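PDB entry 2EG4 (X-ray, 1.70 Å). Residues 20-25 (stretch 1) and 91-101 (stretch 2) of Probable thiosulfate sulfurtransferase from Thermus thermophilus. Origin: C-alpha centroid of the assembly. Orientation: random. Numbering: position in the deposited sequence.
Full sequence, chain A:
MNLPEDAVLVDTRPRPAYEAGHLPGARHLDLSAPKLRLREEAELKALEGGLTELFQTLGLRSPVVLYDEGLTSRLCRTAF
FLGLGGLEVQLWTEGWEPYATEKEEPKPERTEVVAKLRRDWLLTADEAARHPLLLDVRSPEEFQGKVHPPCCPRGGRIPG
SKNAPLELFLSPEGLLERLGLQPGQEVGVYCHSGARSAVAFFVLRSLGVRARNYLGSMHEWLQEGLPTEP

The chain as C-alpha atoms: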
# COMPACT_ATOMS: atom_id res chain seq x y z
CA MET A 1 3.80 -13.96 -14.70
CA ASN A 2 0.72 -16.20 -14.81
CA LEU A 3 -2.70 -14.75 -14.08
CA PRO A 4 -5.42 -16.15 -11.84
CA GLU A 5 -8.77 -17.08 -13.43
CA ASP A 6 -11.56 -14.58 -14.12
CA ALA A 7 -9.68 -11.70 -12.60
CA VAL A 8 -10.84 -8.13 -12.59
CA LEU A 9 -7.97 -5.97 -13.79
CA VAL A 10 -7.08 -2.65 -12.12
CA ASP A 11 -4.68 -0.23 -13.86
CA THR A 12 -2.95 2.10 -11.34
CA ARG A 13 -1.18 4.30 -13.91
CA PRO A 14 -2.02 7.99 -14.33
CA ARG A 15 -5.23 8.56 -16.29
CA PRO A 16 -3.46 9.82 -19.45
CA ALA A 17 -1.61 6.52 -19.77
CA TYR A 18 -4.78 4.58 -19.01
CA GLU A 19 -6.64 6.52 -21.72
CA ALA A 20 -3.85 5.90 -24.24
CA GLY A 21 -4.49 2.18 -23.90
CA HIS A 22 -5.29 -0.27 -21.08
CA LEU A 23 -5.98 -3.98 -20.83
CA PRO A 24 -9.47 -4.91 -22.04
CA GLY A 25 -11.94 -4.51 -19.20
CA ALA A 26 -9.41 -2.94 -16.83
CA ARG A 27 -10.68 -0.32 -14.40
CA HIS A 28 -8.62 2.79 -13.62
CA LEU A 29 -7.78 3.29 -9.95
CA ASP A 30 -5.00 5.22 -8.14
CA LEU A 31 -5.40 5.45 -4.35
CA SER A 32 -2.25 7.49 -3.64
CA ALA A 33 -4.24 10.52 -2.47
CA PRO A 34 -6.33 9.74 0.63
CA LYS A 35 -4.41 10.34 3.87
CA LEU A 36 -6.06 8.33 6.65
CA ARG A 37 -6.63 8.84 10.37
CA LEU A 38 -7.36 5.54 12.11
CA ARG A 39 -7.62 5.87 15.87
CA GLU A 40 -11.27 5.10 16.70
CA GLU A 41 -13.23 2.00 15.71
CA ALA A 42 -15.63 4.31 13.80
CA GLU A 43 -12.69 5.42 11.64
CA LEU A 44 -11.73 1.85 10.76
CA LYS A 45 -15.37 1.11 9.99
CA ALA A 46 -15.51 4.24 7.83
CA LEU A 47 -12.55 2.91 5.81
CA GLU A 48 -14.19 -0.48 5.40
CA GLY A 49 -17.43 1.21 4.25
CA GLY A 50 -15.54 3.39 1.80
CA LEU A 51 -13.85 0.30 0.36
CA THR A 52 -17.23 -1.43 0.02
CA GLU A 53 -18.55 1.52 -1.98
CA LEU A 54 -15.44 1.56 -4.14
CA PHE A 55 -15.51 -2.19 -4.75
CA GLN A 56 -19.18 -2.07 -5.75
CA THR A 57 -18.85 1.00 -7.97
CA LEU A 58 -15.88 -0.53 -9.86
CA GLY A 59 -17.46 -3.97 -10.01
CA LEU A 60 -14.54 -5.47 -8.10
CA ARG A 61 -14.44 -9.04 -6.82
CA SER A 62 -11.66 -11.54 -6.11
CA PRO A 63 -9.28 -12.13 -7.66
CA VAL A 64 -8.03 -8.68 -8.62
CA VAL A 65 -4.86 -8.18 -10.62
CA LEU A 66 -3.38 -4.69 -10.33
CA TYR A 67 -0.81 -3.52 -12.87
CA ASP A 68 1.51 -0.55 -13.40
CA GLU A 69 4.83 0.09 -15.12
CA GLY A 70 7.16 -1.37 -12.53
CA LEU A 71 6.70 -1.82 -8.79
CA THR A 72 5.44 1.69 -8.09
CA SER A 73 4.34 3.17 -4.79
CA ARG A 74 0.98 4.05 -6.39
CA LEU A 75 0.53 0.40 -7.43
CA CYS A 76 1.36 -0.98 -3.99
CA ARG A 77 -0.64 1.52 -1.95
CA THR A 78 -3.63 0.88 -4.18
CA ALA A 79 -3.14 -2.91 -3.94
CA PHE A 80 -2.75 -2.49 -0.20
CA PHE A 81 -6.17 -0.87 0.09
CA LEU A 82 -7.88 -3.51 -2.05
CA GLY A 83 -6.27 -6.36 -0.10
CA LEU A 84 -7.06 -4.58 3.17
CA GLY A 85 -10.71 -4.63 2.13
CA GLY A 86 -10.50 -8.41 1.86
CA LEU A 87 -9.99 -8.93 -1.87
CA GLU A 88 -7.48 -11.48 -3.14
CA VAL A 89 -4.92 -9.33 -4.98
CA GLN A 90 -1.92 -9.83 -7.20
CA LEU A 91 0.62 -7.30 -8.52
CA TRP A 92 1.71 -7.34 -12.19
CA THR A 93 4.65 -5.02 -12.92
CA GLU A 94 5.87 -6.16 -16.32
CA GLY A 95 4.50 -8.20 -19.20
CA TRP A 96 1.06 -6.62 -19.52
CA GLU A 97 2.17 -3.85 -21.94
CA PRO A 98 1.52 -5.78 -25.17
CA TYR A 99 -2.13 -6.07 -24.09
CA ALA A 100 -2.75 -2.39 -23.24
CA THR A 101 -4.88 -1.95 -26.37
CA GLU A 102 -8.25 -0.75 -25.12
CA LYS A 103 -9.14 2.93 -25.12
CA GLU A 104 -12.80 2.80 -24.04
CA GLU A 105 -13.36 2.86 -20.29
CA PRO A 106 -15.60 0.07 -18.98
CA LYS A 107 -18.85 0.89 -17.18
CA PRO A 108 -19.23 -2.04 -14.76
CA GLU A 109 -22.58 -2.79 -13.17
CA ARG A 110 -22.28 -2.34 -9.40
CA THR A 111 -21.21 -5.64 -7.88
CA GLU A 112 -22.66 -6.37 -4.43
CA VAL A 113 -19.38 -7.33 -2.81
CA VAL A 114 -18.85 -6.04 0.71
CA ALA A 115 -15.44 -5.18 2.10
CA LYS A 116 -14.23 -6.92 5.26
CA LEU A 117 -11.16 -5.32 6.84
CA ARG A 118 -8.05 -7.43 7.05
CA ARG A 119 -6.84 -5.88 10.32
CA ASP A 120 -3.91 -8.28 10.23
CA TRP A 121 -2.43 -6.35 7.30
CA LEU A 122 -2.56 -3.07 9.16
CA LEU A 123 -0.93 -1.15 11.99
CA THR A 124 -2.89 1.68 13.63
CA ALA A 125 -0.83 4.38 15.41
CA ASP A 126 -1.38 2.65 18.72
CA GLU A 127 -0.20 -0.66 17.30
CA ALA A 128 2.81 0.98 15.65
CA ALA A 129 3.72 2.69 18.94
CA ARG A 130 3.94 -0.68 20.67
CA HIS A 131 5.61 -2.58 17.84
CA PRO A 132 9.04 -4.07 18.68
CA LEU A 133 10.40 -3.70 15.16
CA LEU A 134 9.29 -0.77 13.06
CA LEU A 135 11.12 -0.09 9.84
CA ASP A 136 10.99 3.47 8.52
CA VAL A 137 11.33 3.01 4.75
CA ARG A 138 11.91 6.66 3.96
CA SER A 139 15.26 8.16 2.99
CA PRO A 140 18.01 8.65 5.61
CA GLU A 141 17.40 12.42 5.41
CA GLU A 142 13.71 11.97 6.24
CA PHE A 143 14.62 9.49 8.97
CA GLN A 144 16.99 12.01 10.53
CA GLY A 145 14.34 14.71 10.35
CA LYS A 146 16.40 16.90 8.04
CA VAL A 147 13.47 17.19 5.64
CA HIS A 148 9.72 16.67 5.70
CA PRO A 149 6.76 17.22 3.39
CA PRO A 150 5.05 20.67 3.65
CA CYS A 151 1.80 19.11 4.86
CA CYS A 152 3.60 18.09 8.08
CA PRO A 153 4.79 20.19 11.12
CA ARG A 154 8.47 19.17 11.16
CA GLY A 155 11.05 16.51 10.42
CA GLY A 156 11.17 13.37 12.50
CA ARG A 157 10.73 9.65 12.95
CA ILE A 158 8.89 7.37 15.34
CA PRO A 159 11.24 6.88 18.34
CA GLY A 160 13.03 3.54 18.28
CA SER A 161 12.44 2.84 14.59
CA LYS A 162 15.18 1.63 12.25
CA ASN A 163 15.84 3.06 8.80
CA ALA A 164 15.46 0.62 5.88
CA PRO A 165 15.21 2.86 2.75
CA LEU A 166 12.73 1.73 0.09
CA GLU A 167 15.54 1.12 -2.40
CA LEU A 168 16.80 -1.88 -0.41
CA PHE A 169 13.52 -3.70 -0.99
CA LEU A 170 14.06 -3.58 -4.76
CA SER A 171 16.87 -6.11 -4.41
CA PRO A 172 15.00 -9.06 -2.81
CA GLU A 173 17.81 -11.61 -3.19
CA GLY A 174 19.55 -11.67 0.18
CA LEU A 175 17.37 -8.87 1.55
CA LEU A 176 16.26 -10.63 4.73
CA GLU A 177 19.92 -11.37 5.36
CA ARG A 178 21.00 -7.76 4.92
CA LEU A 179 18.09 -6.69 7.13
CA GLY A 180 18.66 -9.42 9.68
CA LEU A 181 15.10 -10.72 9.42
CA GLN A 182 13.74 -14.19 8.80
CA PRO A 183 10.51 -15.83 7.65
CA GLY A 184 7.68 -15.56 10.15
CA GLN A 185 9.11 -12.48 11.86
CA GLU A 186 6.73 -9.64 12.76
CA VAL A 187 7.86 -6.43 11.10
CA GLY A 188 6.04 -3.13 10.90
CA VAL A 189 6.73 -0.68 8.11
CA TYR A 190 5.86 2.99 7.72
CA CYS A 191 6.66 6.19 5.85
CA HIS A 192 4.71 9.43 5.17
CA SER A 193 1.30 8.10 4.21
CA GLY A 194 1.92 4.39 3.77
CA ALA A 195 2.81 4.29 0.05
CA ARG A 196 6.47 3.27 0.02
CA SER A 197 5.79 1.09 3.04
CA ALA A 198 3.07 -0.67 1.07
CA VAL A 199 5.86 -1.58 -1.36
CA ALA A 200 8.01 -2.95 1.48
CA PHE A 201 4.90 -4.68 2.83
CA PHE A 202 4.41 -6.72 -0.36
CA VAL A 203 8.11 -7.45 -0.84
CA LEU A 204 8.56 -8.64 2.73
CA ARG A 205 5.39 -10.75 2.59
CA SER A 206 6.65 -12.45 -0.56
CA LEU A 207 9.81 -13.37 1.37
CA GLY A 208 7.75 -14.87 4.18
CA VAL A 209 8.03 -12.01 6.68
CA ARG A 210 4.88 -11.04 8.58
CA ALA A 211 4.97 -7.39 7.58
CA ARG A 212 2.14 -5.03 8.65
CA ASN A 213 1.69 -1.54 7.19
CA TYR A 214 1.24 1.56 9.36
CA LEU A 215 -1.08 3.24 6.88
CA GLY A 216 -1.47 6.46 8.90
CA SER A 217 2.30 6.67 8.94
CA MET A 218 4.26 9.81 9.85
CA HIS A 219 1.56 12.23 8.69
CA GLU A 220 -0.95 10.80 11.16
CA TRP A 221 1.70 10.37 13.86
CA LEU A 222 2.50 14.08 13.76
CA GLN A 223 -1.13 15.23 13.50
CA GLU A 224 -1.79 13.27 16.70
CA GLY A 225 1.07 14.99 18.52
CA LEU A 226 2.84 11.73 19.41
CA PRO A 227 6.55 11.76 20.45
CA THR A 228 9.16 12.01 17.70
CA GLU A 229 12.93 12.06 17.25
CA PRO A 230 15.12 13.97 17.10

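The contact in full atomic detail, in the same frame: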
# COMPACT_ATOMS: atom_id res chain seq x y z
N ALA A 20 -4.62 6.18 -23.03
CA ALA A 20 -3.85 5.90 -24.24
C ALA A 20 -3.94 4.42 -24.62
O ALA A 20 -3.66 4.03 -25.77
CB ALA A 20 -2.39 6.30 -24.02
N GLY A 21 -4.36 3.60 -23.66
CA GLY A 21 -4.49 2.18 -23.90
C GLY A 21 -4.31 1.38 -22.61
O GLY A 21 -3.29 1.49 -21.93
N HIS A 22 -5.32 0.57 -22.28
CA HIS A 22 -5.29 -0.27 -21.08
C HIS A 22 -5.73 -1.69 -21.43
O HIS A 22 -6.21 -1.96 -22.55
CB HIS A 22 -6.20 0.31 -19.99
CG HIS A 22 -7.57 0.72 -20.48
ND1 HIS A 22 -8.62 -0.16 -20.58
CD2 HIS A 22 -8.05 1.92 -20.87
CE1 HIS A 22 -9.70 0.48 -21.00
NE2 HIS A 22 -9.37 1.75 -21.19
N LEU A 23 -5.55 -2.63 -20.51
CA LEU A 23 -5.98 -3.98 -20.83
C LEU A 23 -7.50 -4.02 -20.96
O LEU A 23 -8.23 -3.31 -20.27
CB LEU A 23 -5.49 -4.97 -19.77
CG LEU A 23 -4.08 -5.53 -20.01
CD1 LEU A 23 -3.03 -4.40 -20.02
CD2 LEU A 23 -3.73 -6.54 -18.92
N PRO A 24 -8.01 -4.85 -21.88
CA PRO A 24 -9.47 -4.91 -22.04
C PRO A 24 -10.19 -5.16 -20.72
O PRO A 24 -9.85 -6.10 -19.99
CB PRO A 24 -9.66 -6.06 -23.03
CG PRO A 24 -8.42 -5.96 -23.90
CD PRO A 24 -7.31 -5.68 -22.88
N GLY A 25 -11.17 -4.33 -20.42
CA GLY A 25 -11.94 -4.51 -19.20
C GLY A 25 -11.29 -3.97 -17.93
O GLY A 25 -11.90 -4.01 -16.86
N LEU A 91 -0.06 -8.41 -7.85
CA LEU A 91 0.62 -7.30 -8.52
C LEU A 91 1.20 -7.82 -9.84
O LEU A 91 1.71 -8.94 -9.91
CB LEU A 91 1.76 -6.77 -7.65
CG LEU A 91 1.45 -6.22 -6.26
CD1 LEU A 91 2.75 -5.94 -5.53
CD2 LEU A 91 0.62 -4.96 -6.39
N TRP A 92 1.17 -6.98 -10.87
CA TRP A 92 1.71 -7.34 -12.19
C TRP A 92 2.47 -6.10 -12.64
O TRP A 92 1.87 -5.10 -13.02
CB TRP A 92 0.53 -7.65 -13.10
CG TRP A 92 0.91 -8.23 -14.43
CD1 TRP A 92 2.13 -8.69 -14.80
CD2 TRP A 92 0.03 -8.46 -15.53
NE1 TRP A 92 2.07 -9.20 -16.08
CE2 TRP A 92 0.79 -9.08 -16.55
CE3 TRP A 92 -1.33 -8.21 -15.75
CZ2 TRP A 92 0.24 -9.44 -17.78
CZ3 TRP A 92 -1.89 -8.58 -16.98
CH2 TRP A 92 -1.10 -9.19 -17.98
N THR A 93 3.80 -6.17 -12.61
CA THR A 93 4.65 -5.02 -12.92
C THR A 93 5.32 -5.00 -14.28
O THR A 93 5.91 -4.00 -14.66
CB THR A 93 5.77 -4.88 -11.86
OG1 THR A 93 6.58 -6.06 -11.86
CG2 THR A 93 5.18 -4.67 -10.46
N GLU A 94 5.23 -6.10 -15.01
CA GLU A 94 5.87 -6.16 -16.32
C GLU A 94 5.26 -7.31 -17.09
O GLU A 94 4.97 -8.35 -16.51
CB GLU A 94 7.38 -6.37 -16.15
CG GLU A 94 7.92 -7.73 -16.54
CD GLU A 94 8.00 -7.92 -18.04
OE1 GLU A 94 8.40 -6.96 -18.75
OE2 GLU A 94 7.67 -9.02 -18.53
N GLY A 95 5.05 -7.12 -18.39
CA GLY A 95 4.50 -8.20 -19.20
C GLY A 95 3.08 -7.97 -19.70
O GLY A 95 2.60 -8.68 -20.59
N TRP A 96 2.42 -6.96 -19.14
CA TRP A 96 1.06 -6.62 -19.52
C TRP A 96 0.99 -5.61 -20.69
O TRP A 96 -0.05 -5.47 -21.33
CB TRP A 96 0.32 -5.98 -18.31
CG TRP A 96 1.06 -4.81 -17.69
CD1 TRP A 96 1.92 -4.86 -16.63
CD2 TRP A 96 1.05 -3.45 -18.13
NE1 TRP A 96 2.45 -3.61 -16.38
CE2 TRP A 96 1.93 -2.73 -17.30
CE3 TRP A 96 0.38 -2.76 -19.16
CZ2 TRP A 96 2.16 -1.37 -17.45
CZ3 TRP A 96 0.60 -1.40 -19.32
CH2 TRP A 96 1.48 -0.72 -18.47
N GLU A 97 2.10 -4.92 -20.95
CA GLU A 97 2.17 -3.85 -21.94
C GLU A 97 1.70 -4.20 -23.34
O GLU A 97 1.07 -3.36 -24.00
CB GLU A 97 3.58 -3.25 -21.96
CG GLU A 97 4.00 -2.62 -20.60
CD GLU A 97 4.76 -3.58 -19.66
OE1 GLU A 97 4.69 -4.81 -19.83
OE2 GLU A 97 5.43 -3.08 -18.73
N PRO A 98 1.97 -5.42 -23.81
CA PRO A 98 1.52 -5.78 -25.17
C PRO A 98 -0.00 -5.81 -25.29
O PRO A 98 -0.56 -5.73 -26.40
CB PRO A 98 2.10 -7.18 -25.37
CG PRO A 98 3.37 -7.14 -24.56
CD PRO A 98 2.90 -6.43 -23.29
N TYR A 99 -0.67 -5.95 -24.14
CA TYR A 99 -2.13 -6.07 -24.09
C TYR A 99 -2.88 -4.80 -23.74
O TYR A 99 -4.11 -4.83 -23.60
CB TYR A 99 -2.50 -7.17 -23.08
CG TYR A 99 -1.77 -8.46 -23.35
CD1 TYR A 99 -2.16 -9.30 -24.39
CD2 TYR A 99 -0.61 -8.79 -22.65
CE1 TYR A 99 -1.42 -10.43 -24.73
CE2 TYR A 99 0.14 -9.91 -22.97
CZ TYR A 99 -0.28 -10.72 -24.02
OH TYR A 99 0.50 -11.80 -24.38
N ALA A 100 -2.16 -3.69 -23.60
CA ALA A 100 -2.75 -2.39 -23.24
C ALA A 100 -3.29 -1.73 -24.52
O ALA A 100 -2.82 -0.68 -24.96
CB ALA A 100 -1.68 -1.51 -22.56
N THR A 101 -4.30 -2.37 -25.09
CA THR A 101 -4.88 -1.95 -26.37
C THR A 101 -6.23 -1.25 -26.35
O THR A 101 -6.64 -0.65 -27.35
CB THR A 101 -5.06 -3.19 -27.26
OG1 THR A 101 -5.93 -4.11 -26.58
CG2 THR A 101 -3.72 -3.88 -27.52

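Residues 20-25 contain no strand and run as an irregular segment past the end of stretch 2, which leaves a strand at Trp92, turns through a loop and forms a short 3-10 segment at residues 97-99. The closest CA atoms across the contact are those of His22 and Ala100, 4.0 Å apart; the CA atoms of Gly21 and Thr101 are 4.8 Å apart. Gly21, the first residue to leave helical angles after the preceding helix, has phi/psi of 152/124, a conformation suited to glycine. A CB here would point toward stretch 2 and lie 2.5 Å from Ala100 O, a clash, so the bare CA lets the chains close up.

No hydrogen bond crosses between the stretches; the backbones meet through CA-H...O contacts instead. Gly21 CA lies 3.5 Å from Ala100 O, and Ala100 CA 3.6 Å from His22 O. The straightest of the three joins Leu23 CA to Tyr99 O at 3.4 Å, with an angle of 168° at the hydrogen. His22 O also approaches Thr101 N to 3.2 Å, but the angle is too poor for a hydrogen bond. Thr101 N instead makes a weak bond to Tyr99 O (2.9 Å) within its own stretch. The turn is further held by Tyr99 N bonding to Trp96 O at 2.9 Å and Ala100 N to Glu97 O at 3.3 Å, while the side chain of Glu97 accepts a hydrogen bond from Gly95 N to OE1 at 2.7 Å.

Leu23 is the main apolar element, with the largest area covered by the other stretch. Its CB leaves sideways, but the end of the side chain (chi1 m, chi2 p) comes nearer and fits among several residues of stretch 2. Leu23 CD2 packs 3.4 Å from Trp92 CZ3, and Leu23 CD1 lies 3.9 Å from Trp96 CE3; both approaches to the indole rings are oblique. Leu23 CD1 also lies 3.4 Å from Trp96 O and 4.1 Å from Ala100 CB, while Leu23 CG rests 3.8 Å from Tyr99 CB. The Tyr99 ring leads away, leaving the base of its side chain to make this contact.

Exposed Pro24 adds to the contact, with Pro24 CD 3.4 Å from Tyr99 O and Pro24 CG 4.1 Å from Thr101 OG1. The CA-to-CB bond of His22 points away from stretch 2; in its p rotamer, His22 ND1 donates to Leu23 O at 3.2 Å and 168°, tying the imidazole to the backbone of the next residue.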